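Long-range contact in lactaldehyde dehydrogenase (Escherichia coli, PDB 2IMP), which catalyses the irreversible NAD-dependent oxidation of L-lactaldehyde to L-lactate, and also oxidises glycolaldehyde, in the breakdown of fucose and rhamnose: residues R131-L143 against H467-S479. Residues are numbered along the deposited sequence; the frame is centred on the assembly and turned at random.
Sequences RPGENILLFKRAL and HEYLQTQVVYLQS
Arg141 reaches diagonally past Gln471, its ladder partner on the antiparallel strands 134-142 and 470-478, to the side chain of Gln473. Gln473 OE1 takes two N-H groups from one guanidinium edge, Arg141 NE at 2.7 Å and Arg141 NH2 at 2.8 Å, and lies within its plane. A bend at chi2 (-65°) folds the arginine back over its own strand, where Phe139 CB covers one guanidinium face. With an alanine here, Gln473 OE1 would probably lose both guanidinium donors, leaving the amide held from its NE2 side by Ile427 O of the second subunit.

The middle of the ladder is tight. Paired backbone bonds link Leu137 with Val475 and Phe139 with Gln473; Val475 N reaches Leu137 O at 2.7 Å, almost straight at 176°. On one face Ile136 CG2 meets Val474 CG1 (3.8 Å) and Leu138 CD1 meets Val474 CG2; on the other, Phe139 CE1 meets Val475 CG2 at 3.7 Å. The Gln471 end is well joined too: Gln471 NE2 reaches Ala142 O (3.1 Å), and a water gives a bond to Leu143 O and takes a weak one from Gln471 NE2. The tip is looser, with Pro132 and the C-terminal Ser479 exposed; the bond from Ser479 N to Gly133 O is weak, and Gln478 NE2 spans 3.2 Å to Pro132 O.

This is the arm characteristic of the aldehyde dehydrogenase oligomerisation domain, its sheet continued by a parallel strand of the second subunit beside 474-477. The chemistry implies a ladder joined by backbone bonds, apolar contacts and one two-donor arginine-amide grip, while Arg131 at the tip instead pairs with Glu440 of the second subunit.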
# COMPACT_ATOMS: atom_id res chain seq x y z
N ARG A 131 -4.95 9.78 20.14
CA ARG A 131 -6.08 10.30 20.91
C ARG A 131 -7.31 9.40 20.97
O ARG A 131 -7.82 8.97 19.94
CB ARG A 131 -6.53 11.65 20.35
CG ARG A 131 -5.46 12.71 20.31
CD ARG A 131 -6.10 14.06 20.05
NE ARG A 131 -5.10 15.12 20.05
CZ ARG A 131 -5.38 16.41 20.21
NH1 ARG A 131 -6.63 16.80 20.38
NH2 ARG A 131 -4.40 17.30 20.19
N PRO A 132 -7.79 9.11 22.19
CA PRO A 132 -8.97 8.26 22.39
C PRO A 132 -10.18 8.79 21.59
O PRO A 132 -10.49 9.98 21.61
CB PRO A 132 -9.20 8.36 23.90
CG PRO A 132 -7.84 8.55 24.44
CD PRO A 132 -7.23 9.54 23.48
N GLY A 133 -10.85 7.88 20.88
CA GLY A 133 -12.02 8.26 20.11
C GLY A 133 -11.79 9.11 18.88
O GLY A 133 -12.76 9.59 18.27
N GLU A 134 -10.54 9.33 18.50
CA GLU A 134 -10.27 10.12 17.30
C GLU A 134 -9.94 9.28 16.06
O GLU A 134 -9.23 8.27 16.14
CB GLU A 134 -9.13 11.12 17.52
CG GLU A 134 -8.74 11.88 16.25
CD GLU A 134 -7.60 12.88 16.44
OE1 GLU A 134 -6.43 12.45 16.54
OE2 GLU A 134 -7.87 14.09 16.48
N ASN A 135 -10.47 9.70 14.92
CA ASN A 135 -10.20 9.05 13.65
C ASN A 135 -9.42 9.99 12.71
O ASN A 135 -9.83 11.13 12.49
CB ASN A 135 -11.50 8.66 12.93
CG ASN A 135 -12.09 7.37 13.46
OD1 ASN A 135 -11.44 6.33 13.47
ND2 ASN A 135 -13.35 7.43 13.89
N ILE A 136 -8.30 9.51 12.20
CA ILE A 136 -7.52 10.30 11.27
C ILE A 136 -7.76 9.80 9.83
O ILE A 136 -7.27 8.75 9.44
CB ILE A 136 -6.02 10.23 11.58
CG1 ILE A 136 -5.76 10.75 12.99
CG2 ILE A 136 -5.24 11.06 10.57
CD1 ILE A 136 -4.32 10.58 13.45
N LEU A 137 -8.55 10.57 9.09
CA LEU A 137 -8.89 10.21 7.72
C LEU A 137 -8.10 10.98 6.67
O LEU A 137 -8.18 12.21 6.59
CB LEU A 137 -10.39 10.44 7.48
CG LEU A 137 -11.35 9.81 8.50
CD1 LEU A 137 -12.77 10.22 8.17
CD2 LEU A 137 -11.19 8.30 8.49
N LEU A 138 -7.34 10.25 5.86
CA LEU A 138 -6.57 10.87 4.81
C LEU A 138 -7.19 10.64 3.41
O LEU A 138 -7.11 9.54 2.84
CB LEU A 138 -5.12 10.35 4.85
CG LEU A 138 -4.12 10.94 3.85
CD1 LEU A 138 -2.71 10.90 4.43
CD2 LEU A 138 -4.19 10.17 2.53
N PHE A 139 -7.85 11.67 2.91
CA PHE A 139 -8.49 11.59 1.60
C PHE A 139 -7.59 12.05 0.46
O PHE A 139 -6.73 12.91 0.63
CB PHE A 139 -9.75 12.46 1.54
CG PHE A 139 -10.81 12.10 2.53
CD1 PHE A 139 -10.75 12.56 3.84
CD2 PHE A 139 -11.91 11.34 2.14
CE1 PHE A 139 -11.78 12.29 4.74
CE2 PHE A 139 -12.95 11.06 3.03
CZ PHE A 139 -12.88 11.54 4.34
N LYS A 140 -7.80 11.46 -0.71
CA LYS A 140 -7.07 11.84 -1.91
C LYS A 140 -7.95 12.76 -2.78
O LYS A 140 -8.97 12.32 -3.31
CB LYS A 140 -6.67 10.60 -2.71
CG LYS A 140 -5.64 9.72 -2.03
CD LYS A 140 -4.33 10.47 -1.84
CE LYS A 140 -3.25 9.58 -1.26
NZ LYS A 140 -3.05 8.37 -2.10
N ARG A 141 -7.58 14.03 -2.88
CA ARG A 141 -8.35 14.98 -3.66
C ARG A 141 -7.64 15.45 -4.93
O ARG A 141 -6.43 15.34 -5.05
CB ARG A 141 -8.67 16.23 -2.82
CG ARG A 141 -9.21 15.98 -1.43
CD ARG A 141 -10.57 15.31 -1.46
NE ARG A 141 -11.23 15.39 -0.16
CZ ARG A 141 -12.32 14.71 0.18
NH1 ARG A 141 -12.90 13.88 -0.69
NH2 ARG A 141 -12.85 14.85 1.39
N ALA A 142 -8.41 15.98 -5.88
CA ALA A 142 -7.83 16.50 -7.10
C ALA A 142 -7.06 17.81 -6.81
O ALA A 142 -7.30 18.46 -5.78
CB ALA A 142 -8.92 16.78 -8.12
N LEU A 143 -6.13 18.18 -7.68
CA LEU A 143 -5.39 19.42 -7.49
C LEU A 143 -6.24 20.62 -7.90
O LEU A 143 -6.19 21.68 -7.29
CB LEU A 143 -4.11 19.41 -8.34
CG LEU A 143 -3.19 18.21 -8.15
CD1 LEU A 143 -1.93 18.40 -9.00
CD2 LEU A 143 -2.84 18.08 -6.66
N HIS A 467 -0.74 9.30 -9.00
CA HIS A 467 -0.70 10.04 -7.74
C HIS A 467 -0.15 11.47 -7.87
O HIS A 467 -0.42 12.30 -7.01
CB HIS A 467 0.08 9.25 -6.69
CG HIS A 467 -0.66 8.05 -6.17
ND1 HIS A 467 -0.08 7.10 -5.35
CD2 HIS A 467 -1.94 7.64 -6.36
CE1 HIS A 467 -0.97 6.18 -5.06
NE2 HIS A 467 -2.11 6.48 -5.66
N GLU A 468 0.62 11.73 -8.92
CA GLU A 468 1.12 13.09 -9.13
C GLU A 468 -0.05 14.09 -9.28
O GLU A 468 0.10 15.28 -9.04
CB GLU A 468 2.01 13.17 -10.38
CG GLU A 468 3.39 12.50 -10.30
CD GLU A 468 4.24 13.00 -9.13
OE1 GLU A 468 4.07 14.17 -8.72
OE2 GLU A 468 5.08 12.22 -8.65
N TYR A 469 -1.20 13.57 -9.70
CA TYR A 469 -2.39 14.40 -9.90
C TYR A 469 -3.36 14.42 -8.71
O TYR A 469 -4.51 14.86 -8.83
CB TYR A 469 -3.12 13.97 -11.17
CG TYR A 469 -2.38 14.41 -12.41
CD1 TYR A 469 -1.36 13.64 -12.96
CD2 TYR A 469 -2.65 15.66 -12.99
CE1 TYR A 469 -0.61 14.09 -14.06
CE2 TYR A 469 -1.92 16.12 -14.09
CZ TYR A 469 -0.90 15.33 -14.61
OH TYR A 469 -0.15 15.80 -15.67
N LEU A 470 -2.87 13.94 -7.58
CA LEU A 470 -3.65 13.91 -6.37
C LEU A 470 -2.93 14.56 -5.20
O LEU A 470 -1.71 14.58 -5.14
CB LEU A 470 -3.97 12.46 -6.00
CG LEU A 470 -4.96 11.71 -6.90
CD1 LEU A 470 -4.86 10.20 -6.64
CD2 LEU A 470 -6.37 12.22 -6.65
N GLN A 471 -3.70 15.14 -4.30
CA GLN A 471 -3.15 15.73 -3.10
C GLN A 471 -3.96 15.27 -1.89
O GLN A 471 -5.12 14.87 -2.03
CB GLN A 471 -3.11 17.26 -3.18
CG GLN A 471 -4.45 17.96 -3.27
CD GLN A 471 -4.28 19.45 -3.53
OE1 GLN A 471 -3.22 20.03 -3.25
NE2 GLN A 471 -5.32 20.09 -4.05
N THR A 472 -3.36 15.34 -0.72
CA THR A 472 -4.03 14.85 0.45
C THR A 472 -4.77 15.86 1.32
O THR A 472 -4.39 17.03 1.42
CB THR A 472 -3.04 14.11 1.36
OG1 THR A 472 -2.00 15.02 1.76
CG2 THR A 472 -2.40 12.94 0.62
N GLN A 473 -5.86 15.39 1.89
CA GLN A 473 -6.63 16.15 2.85
C GLN A 473 -6.75 15.30 4.13
O GLN A 473 -7.48 14.30 4.15
CB GLN A 473 -8.04 16.52 2.35
CG GLN A 473 -8.91 17.11 3.48
CD GLN A 473 -10.35 17.41 3.06
OE1 GLN A 473 -10.90 16.74 2.19
NE2 GLN A 473 -10.96 18.40 3.70
N VAL A 474 -5.99 15.67 5.15
CA VAL A 474 -6.02 14.93 6.40
C VAL A 474 -7.06 15.47 7.38
O VAL A 474 -6.98 16.62 7.84
CB VAL A 474 -4.63 14.92 7.07
CG1 VAL A 474 -4.69 14.13 8.37
CG2 VAL A 474 -3.61 14.29 6.13
N VAL A 475 -8.05 14.63 7.67
CA VAL A 475 -9.11 15.00 8.58
C VAL A 475 -8.99 14.38 9.99
O VAL A 475 -8.95 13.16 10.15
CB VAL A 475 -10.49 14.61 8.01
CG1 VAL A 475 -11.60 15.08 8.94
CG2 VAL A 475 -10.66 15.22 6.62
N TYR A 476 -8.90 15.25 10.99
CA TYR A 476 -8.84 14.80 12.37
C TYR A 476 -10.24 14.89 13.01
O TYR A 476 -10.65 15.95 13.49
CB TYR A 476 -7.84 15.63 13.17
CG TYR A 476 -6.39 15.47 12.74
CD1 TYR A 476 -5.90 16.17 11.64
CD2 TYR A 476 -5.51 14.65 13.44
CE1 TYR A 476 -4.56 16.06 11.25
CE2 TYR A 476 -4.17 14.53 13.06
CZ TYR A 476 -3.70 15.24 11.96
OH TYR A 476 -2.38 15.13 11.58
N LEU A 477 -10.96 13.78 12.95
CA LEU A 477 -12.30 13.71 13.48
C LEU A 477 -12.34 13.29 14.97
O LEU A 477 -12.23 12.11 15.29
CB LEU A 477 -13.12 12.74 12.63
CG LEU A 477 -14.62 12.62 12.88
CD1 LEU A 477 -15.25 14.00 12.99
CD2 LEU A 477 -15.25 11.84 11.73
N GLN A 478 -12.47 14.28 15.85
CA GLN A 478 -12.49 14.02 17.29
C GLN A 478 -13.87 13.61 17.86
O GLN A 478 -14.85 14.34 17.73
CB GLN A 478 -11.98 15.25 18.05
CG GLN A 478 -11.91 15.04 19.56
CD GLN A 478 -10.91 13.96 19.94
OE1 GLN A 478 -9.69 14.16 19.85
NE2 GLN A 478 -11.41 12.81 20.38
N SER A 479 -13.89 12.44 18.49
CA SER A 479 -15.11 11.89 19.09
C SER A 479 -16.19 11.47 18.07
O SER A 479 -16.25 10.31 17.68
CB SER A 479 -15.71 12.89 20.08
OG SER A 479 -16.92 12.41 20.62
OXT SER A 479 -16.90 12.41 17.85
O HOH W 1 -4.94 23.11 -5.41